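Local coordinates for Dbv8 protein (Nonomuraea, PDB 4MFZ) that probably transfers a long fatty acyl chain from acyl-CoA to an amino group of a glycopeptide antibiotic, as a GNAT-family N-acyltransferase, at residues R67-E77 / L160-R171; Y194-N202 / L213-L224. All blocks are in the same frame, centred on the assembly; numbering follows the deposited sequence.

In the fold
Contact 1 comes first along the chain and closes before contact 2 opens; their centres are about 17 Å apart. Residues 67-77 and 160-171 belong to the all-helical part of the chain, the N-acyltransferase N-terminal region, where the start of helix 72-81 meets helix 162-174. Residues 194-202 and 213-224 lie in the GNAT-like C-terminal region, on the hairpin of strands 199-205 and 211-216 within a mixed sheet, beside decanoyl-CoA. Helix 162-174 joins the two: Gln162 probably hydrogen-bonds Gln200, and Glu165 reaches the backbone of Glu219 and Val220. One helix thus packs against its own region and also meets the acyl-CoA-binding half.

Contact 1. Residues R67-E77 / L160-R171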
loop_
_atom_site.group_PDB
_atom_site.type_symbol
_atom_site.label_atom_id
_atom_site.label_comp_id
_atom_site.label_asym_id
_atom_site.label_seq_id
_atom_site.Cartn_x
_atom_site.Cartn_y
_atom_site.Cartn_z
ATOM N N ARG A 67 9.073 12.087 9.462
ATOM C CA ARG A 67 7.759 11.962 10.061
ATOM C C ARG A 67 6.970 10.843 9.368
ATOM O O ARG A 67 6.176 10.176 10.003
ATOM C CB ARG A 67 6.975 13.264 9.924
ATOM C CG ARG A 67 7.352 14.384 10.872
ATOM C CD ARG A 67 6.286 15.458 10.790
ATOM N NE ARG A 67 5.087 15.026 11.513
ATOM C CZ ARG A 67 3.998 15.769 11.695
ATOM N NH1 ARG A 67 3.921 16.999 11.193
ATOM N NH2 ARG A 67 2.974 15.281 12.383
ATOM N N LEU A 68 7.204 10.642 8.071
ATOM C CA LEU A 68 6.522 9.600 7.288
ATOM C C LEU A 68 7.221 8.244 7.450
ATOM O O LEU A 68 6.844 7.241 6.830
ATOM C CB LEU A 68 6.428 10.036 5.824
ATOM C CG LEU A 68 5.496 11.236 5.586
ATOM C CD1 LEU A 68 5.716 11.828 4.212
ATOM C CD2 LEU A 68 4.024 10.900 5.750
ATOM N N GLU A 69 8.249 8.229 8.301
ATOM C CA GLU A 69 9.017 7.014 8.642
ATOM C C GLU A 69 9.774 6.373 7.460
ATOM O O GLU A 69 9.923 5.152 7.370
ATOM C CB GLU A 69 8.144 5.994 9.385
ATOM C CG GLU A 69 7.636 6.497 10.739
ATOM C CD GLU A 69 6.702 5.503 11.425
ATOM O OE1 GLU A 69 6.631 4.325 11.008
ATOM O OE2 GLU A 69 6.025 5.894 12.400
ATOM N N VAL A 70 10.237 7.216 6.546
ATOM C CA VAL A 70 11.086 6.760 5.445
ATOM C C VAL A 70 12.498 6.502 6.027
ATOM O O VAL A 70 13.006 7.330 6.789
ATOM C CB VAL A 70 11.145 7.831 4.324
ATOM C CG1 VAL A 70 12.037 7.355 3.171
ATOM C CG2 VAL A 70 9.731 8.177 3.843
ATOM N N PRO A 71 13.127 5.362 5.683
ATOM C CA PRO A 71 14.465 5.118 6.250
ATOM C C PRO A 71 15.536 6.046 5.661
ATOM O O PRO A 71 15.383 6.520 4.524
ATOM C CB PRO A 71 14.739 3.665 5.907
ATOM C CG PRO A 71 13.891 3.380 4.733
ATOM C CD PRO A 71 12.663 4.239 4.848
ATOM N N ALA A 72 16.587 6.294 6.455
ATOM C CA ALA A 72 17.642 7.305 6.183
ATOM C C ALA A 72 18.384 7.234 4.833
ATOM O O ALA A 72 18.595 8.292 4.204
ATOM C CB ALA A 72 18.647 7.377 7.342
ATOM N N PRO A 73 18.802 6.023 4.385
ATOM C CA PRO A 73 19.472 6.011 3.065
ATOM C C PRO A 73 18.548 6.543 1.945
ATOM O O PRO A 73 19.004 7.237 1.015
ATOM C CB PRO A 73 19.810 4.526 2.842
ATOM C CG PRO A 73 18.818 3.783 3.681
ATOM C CD PRO A 73 18.548 4.658 4.886
ATOM N N ASP A 74 17.251 6.251 2.056
ATOM C CA ASP A 74 16.302 6.689 1.039
ATOM C C ASP A 74 15.982 8.166 1.135
ATOM O O ASP A 74 15.857 8.820 0.110
ATOM C CB ASP A 74 15.039 5.846 1.086
ATOM C CG ASP A 74 15.297 4.413 0.674
ATOM O OD1 ASP A 74 15.280 4.122 -0.534
ATOM O OD2 ASP A 74 15.520 3.582 1.566
ATOM N N VAL A 75 15.875 8.683 2.358
ATOM C CA VAL A 75 15.578 10.084 2.573
ATOM C C VAL A 75 16.516 10.962 1.734
ATOM O O VAL A 75 16.058 11.792 0.940
ATOM C CB VAL A 75 15.642 10.458 4.065
ATOM C CG1 VAL A 75 15.667 11.965 4.261
ATOM C CG2 VAL A 75 14.450 9.874 4.802
ATOM N N GLU A 76 17.821 10.751 1.895
ATOM C CA GLU A 76 18.823 11.518 1.166
ATOM C C GLU A 76 18.712 11.387 -0.365
ATOM O O GLU A 76 18.814 12.390 -1.088
ATOM C CB GLU A 76 20.233 11.174 1.664
ATOM C CG GLU A 76 20.514 11.640 3.094
ATOM C CD GLU A 76 19.950 13.023 3.430
ATOM O OE1 GLU A 76 20.237 14.011 2.736
ATOM O OE2 GLU A 76 19.215 13.147 4.419
ATOM N N GLU A 77 18.489 10.163 -0.850
ATOM C CA GLU A 77 18.269 9.956 -2.286
ATOM C C GLU A 77 17.021 10.698 -2.784
ATOM O O GLU A 77 17.076 11.382 -3.813
ATOM C CB GLU A 77 18.146 8.479 -2.632
ATOM C CG GLU A 77 19.365 7.645 -2.305
ATOM C CD GLU A 77 19.397 6.341 -3.095
ATOM O OE1 GLU A 77 18.409 5.560 -3.078
ATOM O OE2 GLU A 77 20.430 6.093 -3.753
ATOM N N LEU A 160 -0.497 7.937 7.339
ATOM C CA LEU A 160 0.446 8.417 6.352
ATOM C C LEU A 160 1.785 7.676 6.390
ATOM O O LEU A 160 2.462 7.600 5.349
ATOM C CB LEU A 160 0.656 9.936 6.502
ATOM C CG LEU A 160 -0.511 10.827 6.058
ATOM C CD1 LEU A 160 -0.124 12.264 6.301
ATOM C CD2 LEU A 160 -0.929 10.633 4.581
ATOM N N THR A 161 2.159 7.115 7.563
ATOM C CA THR A 161 3.415 6.341 7.692
ATOM C C THR A 161 3.510 5.118 6.777
ATOM O O THR A 161 4.590 4.528 6.660
ATOM C CB THR A 161 3.741 5.847 9.129
ATOM O OG1 THR A 161 2.807 4.824 9.512
ATOM C CG2 THR A 161 3.713 6.976 10.128
ATOM N N GLN A 162 2.411 4.721 6.132
ATOM C CA GLN A 162 2.525 3.685 5.092
ATOM C C GLN A 162 3.594 4.063 4.047
ATOM O O GLN A 162 4.232 3.185 3.468
ATOM C CB GLN A 162 1.172 3.369 4.412
ATOM C CG GLN A 162 1.267 2.426 3.207
ATOM C CD GLN A 162 1.567 0.985 3.609
ATOM O OE1 GLN A 162 0.979 0.462 4.535
ATOM N NE2 GLN A 162 2.493 0.344 2.915
ATOM N N LEU A 163 3.819 5.346 3.806
ATOM C CA LEU A 163 4.843 5.721 2.809
ATOM C C LEU A 163 6.267 5.182 3.200
ATOM O O LEU A 163 6.986 4.631 2.359
ATOM C CB LEU A 163 4.888 7.227 2.584
ATOM C CG LEU A 163 5.963 7.561 1.536
ATOM C CD1 LEU A 163 5.432 7.309 0.120
ATOM C CD2 LEU A 163 6.466 8.964 1.713
ATOM N N GLY A 164 6.646 5.332 4.468
ATOM C CA GLY A 164 7.897 4.742 4.987
ATOM C C GLY A 164 7.968 3.253 4.731
ATOM O O GLY A 164 8.977 2.745 4.234
ATOM N N GLU A 165 6.881 2.549 5.033
ATOM C CA GLU A 165 6.790 1.096 4.812
ATOM C C GLU A 165 6.979 0.691 3.362
ATOM O O GLU A 165 7.740 -0.247 3.064
ATOM C CB GLU A 165 5.450 0.519 5.332
ATOM C CG GLU A 165 5.409 -1.020 5.319
ATOM C CD GLU A 165 4.291 -1.659 6.171
ATOM O OE1 GLU A 165 4.125 -1.307 7.355
ATOM O OE2 GLU A 165 3.580 -2.556 5.650
ATOM N N SER A 166 6.279 1.367 2.456
ATOM C CA SER A 166 6.417 1.081 1.029
ATOM C C SER A 166 7.861 1.206 0.559
ATOM O O SER A 166 8.352 0.352 -0.179
ATOM C CB SER A 166 5.549 2.015 0.201
ATOM O OG SER A 166 4.200 1.839 0.601
ATOM N N VAL A 167 8.521 2.269 0.994
ATOM C CA VAL A 167 9.929 2.505 0.637
ATOM C C VAL A 167 10.835 1.430 1.269
ATOM O O VAL A 167 11.680 0.813 0.577
ATOM C CB VAL A 167 10.378 3.918 1.045
ATOM C CG1 VAL A 167 11.875 4.119 0.815
ATOM C CG2 VAL A 167 9.574 4.970 0.276
ATOM N N ALA A 168 10.649 1.193 2.564
ATOM C CA ALA A 168 11.435 0.184 3.301
ATOM C C ALA A 168 11.324 -1.213 2.713
ATOM O O ALA A 168 12.323 -1.913 2.577
ATOM C CB ALA A 168 11.026 0.163 4.783
ATOM N N ILE A 169 10.103 -1.620 2.361
ATOM C CA ILE A 169 9.895 -2.937 1.779
ATOM C C ILE A 169 10.616 -3.069 0.443
ATOM O O ILE A 169 11.222 -4.122 0.155
ATOM C CB ILE A 169 8.411 -3.249 1.592
ATOM C CG1 ILE A 169 7.778 -3.567 2.956
ATOM C CG2 ILE A 169 8.225 -4.387 0.603
ATOM C CD1 ILE A 169 6.255 -3.528 2.927
ATOM N N HIS A 170 10.576 -2.010 -0.364
ATOM C CA HIS A 170 11.272 -2.059 -1.661
ATOM C C HIS A 170 12.758 -2.301 -1.475
ATOM O O HIS A 170 13.318 -3.185 -2.119
ATOM C CB HIS A 170 11.001 -0.823 -2.517
ATOM C CG HIS A 170 11.474 -0.956 -3.948
ATOM N ND1 HIS A 170 12.771 -0.810 -4.300
ATOM C CD2 HIS A 170 10.774 -1.211 -5.128
ATOM C CE1 HIS A 170 12.896 -0.970 -5.639
ATOM N NE2 HIS A 170 11.676 -1.216 -6.144
ATOM N N ARG A 171 13.391 -1.554 -0.576
ATOM C CA ARG A 171 14.815 -1.704 -0.360
ATOM C C ARG A 171 15.135 -3.067 0.280
ATOM O O ARG A 171 16.199 -3.632 0.045
ATOM C CB ARG A 171 15.371 -0.565 0.494
ATOM C CG ARG A 171 16.902 -0.632 0.628
ATOM C CD ARG A 171 17.544 0.624 1.204
ATOM N NE ARG A 171 17.407 1.795 0.324
ATOM C CZ ARG A 171 18.141 2.022 -0.766
ATOM N NH1 ARG A 171 19.082 1.170 -1.144
ATOM N NH2 ARG A 171 17.937 3.118 -1.483
HETATM O O HOH W 1 6.073 3.154 8.553
HETATM O O HOH W 2 13.409 2.060 -1.317
#
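Arg171 meets Asp74 side-on, NE and NH2 each taking one carboxylate oxygen. The NE to Asp74 OD2 bond is the straighter (2.9 Å, 162°) and arrives on the syn side, tilted out of the carboxylate plane; NH2 meets OD1 from above it. NH2 also forms a salt bridge with Glu77 OE1 at 3.0 Å. Arg171 holds CG anti to the backbone N (chi1 -175°) and bends at chi3, turning the guanidinium toward both acids. Tyr129 OH lies within hydrogen-bonding reach of Asp74 OD1 and Glu77 OE1, with one proton for both. Beneath the salt bridge, Val167 CG1 presses on Asp74 CG at 3.4 Å and touches Val70 CG1. Leu68 sets CD2 against Leu160 CB and CD1 against Leu163 CD2, on which Val70 CG2 also rests. Between these patches the backbones close to 3.8 Å (Gly164 CA to Val70 CA); Gly164 CA makes a CA-H...O contact of 3.2 Å with O of Glu69, the positive-phi residue of a Schellman motif. Glu69 lays its carboxylate against Thr161 CG2; a water joins its OE1 to Thr161 O. Sharing one guanidinium offsets part of the carboxylates' repulsion and would favour ionised Asp74 and Glu77, although the group probably keeps a net negative charge.

Contact 2. Residues Y194-N202 / L213-L224; sequences YRLGRLQYN and LGLHIPEVGGPL. With MFK (decanoyl-CoA), chain B.
Arg198 plugs the hollow formed by the bend at residues 218-222, its guanidinium edge lined with carbonyls. NH1 and NH2 share Pro218 O, at 2.7 Å from NH1, while NE and NH2 share Gly222 O; Val220 O lies over one face. The bend at chi2 (66°) folds the arginine head back into this hollow, and Gly221 keeps the wall beside NE free of any side chain. Pro218 is the bump between the two arginines, its CD 3.4 Å from Arg198 NH1 and its CG over one face of the Arg195 guanidinium. Arg195, extended from CG to NE, straddles Val220 O end-on, with NH2 at 2.9 Å, while its NE hydrogen-bonds Gly197 O within the type II' turn from Leu196 to Leu199. Gln200 pairs with His216 and Asn202 with Gly214 through antiparallel backbone bonds. On the side of the sheet carrying Tyr201, Leu215 CD1 tucks obliquely against Tyr201 CE2 at 3.5 Å, and Leu213 CD1 meets Tyr201 CD2. Leu199 lies alongside Ile217, its CD2 touching Ile217 CG1, and Leu224 crosses at about a right angle to bring CD1 to the same methyl. Ile217 N donates to the thioester oxygen OAL of decanoyl-CoA at 2.8 Å and Ile217 O accepts from NAF; Leu224 N binds the phosphate oxygen OAX. This strand-like pairing with the pantetheine arm, followed by backbone NH contact with the pyrophosphate, is characteristic of the acyl-CoA site of the GNAT fold.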
loop_
_atom_site.group_PDB
_atom_site.type_symbol
_atom_site.label_atom_id
_atom_site.label_comp_id
_atom_site.label_asym_id
_atom_site.label_seq_id
_atom_site.Cartn_x
_atom_site.Cartn_y
_atom_site.Cartn_z
ATOM N N TYR A 194 -7.471 3.894 6.159
ATOM C CA TYR A 194 -7.188 4.425 7.524
ATOM C C TYR A 194 -6.503 3.376 8.358
ATOM O O TYR A 194 -6.904 2.230 8.352
ATOM C CB TYR A 194 -8.492 4.949 8.182
ATOM C CG TYR A 194 -8.994 6.060 7.323
ATOM C CD1 TYR A 194 -9.727 5.794 6.142
ATOM C CD2 TYR A 194 -8.596 7.369 7.579
ATOM C CE1 TYR A 194 -10.091 6.839 5.280
ATOM C CE2 TYR A 194 -8.971 8.401 6.741
ATOM C CZ TYR A 194 -9.708 8.139 5.611
ATOM O OH TYR A 194 -10.012 9.209 4.799
ATOM N N ARG A 195 -5.435 3.761 9.045
ATOM C CA ARG A 195 -4.815 2.860 9.987
ATOM C C ARG A 195 -5.353 3.160 11.386
ATOM O O ARG A 195 -5.259 4.267 11.856
ATOM C CB ARG A 195 -3.294 3.006 9.975
ATOM C CG ARG A 195 -2.624 2.206 11.097
ATOM C CD ARG A 195 -1.143 1.942 10.853
ATOM N NE ARG A 195 -0.646 0.992 11.860
ATOM C CZ ARG A 195 0.516 0.346 11.779
ATOM N NH1 ARG A 195 1.336 0.524 10.728
ATOM N NH2 ARG A 195 0.868 -0.504 12.743
ATOM N N LEU A 196 -5.916 2.159 12.044
ATOM C CA LEU A 196 -6.428 2.363 13.386
ATOM C C LEU A 196 -5.674 1.411 14.303
ATOM O O LEU A 196 -5.939 0.217 14.317
ATOM C CB LEU A 196 -7.963 2.147 13.469
ATOM C CG LEU A 196 -8.968 2.768 12.482
ATOM C CD1 LEU A 196 -10.398 2.246 12.702
ATOM C CD2 LEU A 196 -8.930 4.293 12.527
ATOM N N GLY A 197 -4.722 1.947 15.052
ATOM C CA GLY A 197 -3.844 1.120 15.883
ATOM C C GLY A 197 -3.013 0.229 14.987
ATOM O O GLY A 197 -2.340 0.732 14.077
ATOM N N ARG A 198 -3.116 -1.089 15.171
ATOM C CA ARG A 198 -2.277 -2.039 14.428
ATOM C C ARG A 198 -2.762 -2.368 13.010
ATOM O O ARG A 198 -1.997 -2.930 12.232
ATOM C CB ARG A 198 -2.127 -3.344 15.212
ATOM C CG ARG A 198 -1.153 -4.402 14.645
ATOM C CD ARG A 198 0.326 -3.960 14.644
ATOM N NE ARG A 198 1.255 -4.926 14.011
ATOM C CZ ARG A 198 1.290 -5.186 12.698
ATOM N NH1 ARG A 198 0.466 -4.545 11.863
ATOM N NH2 ARG A 198 2.174 -6.051 12.195
ATOM N N LEU A 199 -4.027 -2.085 12.702
ATOM C CA LEU A 199 -4.617 -2.597 11.467
ATOM C C LEU A 199 -5.023 -1.474 10.536
ATOM O O LEU A 199 -5.296 -0.357 10.999
ATOM C CB LEU A 199 -5.852 -3.482 11.784
ATOM C CG LEU A 199 -5.717 -4.636 12.786
ATOM C CD1 LEU A 199 -7.007 -5.463 12.840
ATOM C CD2 LEU A 199 -4.576 -5.581 12.471
ATOM N N GLN A 200 -5.083 -1.784 9.239
ATOM C CA GLN A 200 -5.532 -0.829 8.204
ATOM C C GLN A 200 -6.874 -1.268 7.574
ATOM O O GLN A 200 -7.149 -2.453 7.422
ATOM C CB GLN A 200 -4.499 -0.692 7.074
ATOM C CG GLN A 200 -3.211 0.083 7.387
ATOM C CD GLN A 200 -2.170 -0.068 6.278
ATOM O OE1 GLN A 200 -2.168 -1.060 5.549
ATOM N NE2 GLN A 200 -1.268 0.899 6.163
ATOM N N TYR A 201 -7.709 -0.308 7.215
ATOM C CA TYR A 201 -9.015 -0.628 6.665
ATOM C C TYR A 201 -9.193 0.235 5.436
ATOM O O TYR A 201 -8.948 1.440 5.504
ATOM C CB TYR A 201 -10.115 -0.274 7.667
ATOM C CG TYR A 201 -9.964 -0.969 8.990
ATOM C CD1 TYR A 201 -9.216 -0.387 10.026
ATOM C CD2 TYR A 201 -10.554 -2.223 9.207
ATOM C CE1 TYR A 201 -9.052 -1.050 11.242
ATOM C CE2 TYR A 201 -10.407 -2.881 10.426
ATOM C CZ TYR A 201 -9.663 -2.292 11.436
ATOM O OH TYR A 201 -9.524 -2.966 12.631
ATOM N N ASN A 202 -9.619 -0.363 4.326
ATOM C CA ASN A 202 -9.990 0.454 3.181
ATOM C C ASN A 202 -11.482 0.376 2.858
ATOM O O ASN A 202 -12.102 -0.662 2.981
ATOM C CB ASN A 202 -9.130 0.172 1.957
ATOM C CG ASN A 202 -9.378 -1.180 1.370
ATOM O OD1 ASN A 202 -9.034 -2.203 1.977
ATOM N ND2 ASN A 202 -9.935 -1.205 0.154
ATOM N N LEU A 213 -15.390 -3.374 4.261
ATOM C CA LEU A 213 -14.073 -2.892 4.672
ATOM C C LEU A 213 -13.007 -3.882 4.248
ATOM O O LEU A 213 -13.074 -5.046 4.628
ATOM C CB LEU A 213 -13.980 -2.686 6.191
ATOM C CG LEU A 213 -14.756 -1.574 6.913
ATOM C CD1 LEU A 213 -14.260 -1.522 8.348
ATOM C CD2 LEU A 213 -14.613 -0.213 6.246
ATOM N N GLY A 214 -12.031 -3.450 3.456
ATOM C CA GLY A 214 -10.889 -4.314 3.178
ATOM C C GLY A 214 -9.981 -4.209 4.397
ATOM O O GLY A 214 -9.693 -3.108 4.838
ATOM N N LEU A 215 -9.581 -5.336 4.975
ATOM C CA LEU A 215 -8.737 -5.314 6.167
ATOM C C LEU A 215 -7.346 -5.736 5.752
ATOM O O LEU A 215 -7.220 -6.697 5.017
ATOM C CB LEU A 215 -9.303 -6.231 7.280
ATOM C CG LEU A 215 -8.662 -6.122 8.677
ATOM C CD1 LEU A 215 -9.672 -6.257 9.802
ATOM C CD2 LEU A 215 -7.544 -7.141 8.838
ATOM N N HIS A 216 -6.316 -4.983 6.174
ATOM C CA HIS A 216 -4.911 -5.278 5.844
ATOM C C HIS A 216 -4.023 -5.178 7.071
ATOM O O HIS A 216 -4.187 -4.259 7.903
ATOM C CB HIS A 216 -4.398 -4.359 4.738
ATOM C CG HIS A 216 -5.136 -4.528 3.424
ATOM N ND1 HIS A 216 -4.570 -5.098 2.336
ATOM C CD2 HIS A 216 -6.463 -4.225 3.062
ATOM C CE1 HIS A 216 -5.471 -5.129 1.316
ATOM N NE2 HIS A 216 -6.633 -4.601 1.768
ATOM N N ILE A 217 -3.098 -6.127 7.208
ATOM C CA ILE A 217 -2.136 -6.126 8.327
ATOM C C ILE A 217 -0.783 -5.609 7.841
ATOM O O ILE A 217 -0.085 -6.304 7.091
ATOM C CB ILE A 217 -1.980 -7.507 8.996
ATOM C CG1 ILE A 217 -3.336 -7.974 9.552
ATOM C CG2 ILE A 217 -0.932 -7.445 10.108
ATOM C CD1 ILE A 217 -3.378 -9.429 9.961
ATOM N N PRO A 218 -0.425 -4.372 8.227
ATOM C CA PRO A 218 0.853 -3.902 7.702
ATOM C C PRO A 218 1.976 -4.561 8.461
ATOM O O PRO A 218 1.752 -5.181 9.524
ATOM C CB PRO A 218 0.833 -2.381 7.933
ATOM C CG PRO A 218 -0.243 -2.138 8.941
ATOM C CD PRO A 218 -1.103 -3.380 9.075
ATOM N N GLU A 219 3.162 -4.477 7.867
ATOM C CA GLU A 219 4.356 -5.076 8.432
ATOM C C GLU A 219 4.862 -4.356 9.664
ATOM O O GLU A 219 5.283 -5.010 10.609
ATOM C CB GLU A 219 5.462 -5.084 7.404
ATOM C CG GLU A 219 6.746 -5.608 7.982
ATOM C CD GLU A 219 7.328 -6.644 7.081
ATOM O OE1 GLU A 219 7.358 -6.381 5.854
ATOM O OE2 GLU A 219 7.719 -7.709 7.603
ATOM N N VAL A 220 4.839 -3.019 9.624
ATOM C CA VAL A 220 5.326 -2.172 10.723
ATOM C C VAL A 220 4.309 -2.250 11.881
ATOM O O VAL A 220 3.107 -2.039 11.676
ATOM C CB VAL A 220 5.522 -0.685 10.269
ATOM C CG1 VAL A 220 5.798 0.240 11.457
ATOM C CG2 VAL A 220 6.691 -0.563 9.294
ATOM N N GLY A 221 4.787 -2.573 13.075
ATOM C CA GLY A 221 3.938 -2.583 14.245
ATOM C C GLY A 221 4.142 -3.766 15.170
ATOM O O GLY A 221 3.532 -3.822 16.218
ATOM N N GLY A 222 4.972 -4.723 14.770
ATOM C CA GLY A 222 5.282 -5.900 15.597
ATOM C C GLY A 222 4.230 -7.027 15.558
ATOM O O GLY A 222 3.258 -6.964 14.791
ATOM N N PRO A 223 4.424 -8.061 16.399
ATOM C CA PRO A 223 3.574 -9.237 16.405
ATOM C C PRO A 223 2.121 -8.885 16.684
ATOM O O PRO A 223 1.833 -7.945 17.436
ATOM C CB PRO A 223 4.111 -10.104 17.570
ATOM C CG PRO A 223 5.331 -9.446 18.080
ATOM C CD PRO A 223 5.467 -8.079 17.451
ATOM N N LEU A 224 1.218 -9.671 16.127
ATOM C CA LEU A 224 -0.203 -9.406 16.274
ATOM C C LEU A 224 -0.747 -9.962 17.595
ATOM O O LEU A 224 -1.537 -10.896 17.588
ATOM C CB LEU A 224 -0.917 -10.030 15.083
ATOM C CG LEU A 224 -2.368 -9.669 14.808
ATOM C CD1 LEU A 224 -2.544 -8.176 14.530
ATOM C CD2 LEU A 224 -2.829 -10.508 13.624
HETATM C CCG MFK B . -4.831 -13.460 12.168
HETATM C CCF MFK B . -6.302 -13.105 11.961
HETATM C CCE MFK B . -6.427 -12.150 10.793
HETATM C CCD MFK B . -6.403 -12.955 9.517
HETATM C CCC MFK B . -7.066 -12.134 8.430
HETATM C CCB MFK B . -6.065 -11.801 7.351
HETATM C CCA MFK B . -6.842 -11.301 6.147
HETATM C CBZ MFK B . -6.483 -9.839 5.931
HETATM C CAK MFK B . -5.697 -9.698 4.641
HETATM C CAJ MFK B . -4.287 -9.174 4.948
HETATM O OAL MFK B . -4.067 -8.383 5.870
HETATM S SAI MFK B . -3.063 -9.785 3.853
HETATM C CAH MFK B . -1.513 -9.061 4.537
HETATM C CAG MFK B . -1.070 -9.743 5.836
HETATM N NAF MFK B . 0.114 -9.010 6.315
HETATM C CAE MFK B . 1.315 -9.590 6.489
HETATM O OAM MFK B . 1.535 -10.787 6.316
HETATM C CAD MFK B . 2.428 -8.640 6.981
HETATM C CAC MFK B . 3.678 -9.451 7.374
HETATM N NAB MFK B . 3.349 -10.454 8.407
HETATM C CAA MFK B . 3.596 -10.162 9.693
HETATM O OAO MFK B . 4.084 -9.080 10.054
HETATM C CAN MFK B . 3.282 -11.259 10.721
HETATM O OAU MFK B . 3.053 -12.529 10.067
HETATM C CAP MFK B . 2.108 -10.903 11.658
HETATM C CAR MFK B . 0.861 -10.624 10.831
HETATM C CAS MFK B . 2.390 -9.676 12.520
HETATM C CAQ MFK B . 1.836 -12.088 12.580
HETATM O OAT MFK B . 3.012 -12.335 13.320
HETATM P PAV MFK B . 2.986 -12.947 14.811
HETATM O OAX MFK B . 2.076 -12.186 15.681
HETATM O OAW MFK B . 4.401 -13.141 15.244
HETATM O OAY MFK B . 2.315 -14.359 14.426
HETATM P PAZ MFK B . 2.330 -15.716 15.284
HETATM O OBA MFK B . 1.196 -16.613 14.652
HETATM O OBB MFK B . 2.112 -15.519 16.732
HETATM O "O5'" MFK B . 3.663 -16.495 14.827
HETATM C "C5'" MFK B . 4.023 -17.770 15.307
HETATM C "C4'" MFK B . 5.392 -18.113 14.710
HETATM O "O4'" MFK B . 5.575 -17.711 13.296
HETATM C "C3'" MFK B . 6.500 -17.392 15.439
HETATM O "O3'" MFK B . 7.660 -18.222 15.375
HETATM P PBV MFK B . 8.535 -18.438 16.723
HETATM O OBW MFK B . 9.258 -17.036 16.878
HETATM O OBY MFK B . 9.603 -19.592 16.311
HETATM O OBX MFK B . 7.781 -18.686 17.949
HETATM C "C2'" MFK B . 6.664 -16.140 14.572
HETATM O "O2'" MFK B . 7.904 -15.481 14.748
HETATM C "C1'" MFK B . 6.601 -16.711 13.187
HETATM N N9 MFK B . 6.197 -15.679 12.197
HETATM C C8 MFK B . 4.966 -15.183 12.023
HETATM N N7 MFK B . 5.024 -14.289 11.026
HETATM C C5 MFK B . 6.278 -14.275 10.548
HETATM C C4 MFK B . 6.992 -15.135 11.282
HETATM N N3 MFK B . 8.284 -15.359 11.001
HETATM C C2 MFK B . 9.063 -14.615 9.978
HETATM N N1 MFK B . 8.169 -13.694 9.247
HETATM C C6 MFK B . 6.868 -13.581 9.553
HETATM N N6 MFK B . 6.110 -12.741 8.853
HETATM O O HOH W 3 4.922 -7.453 11.932
#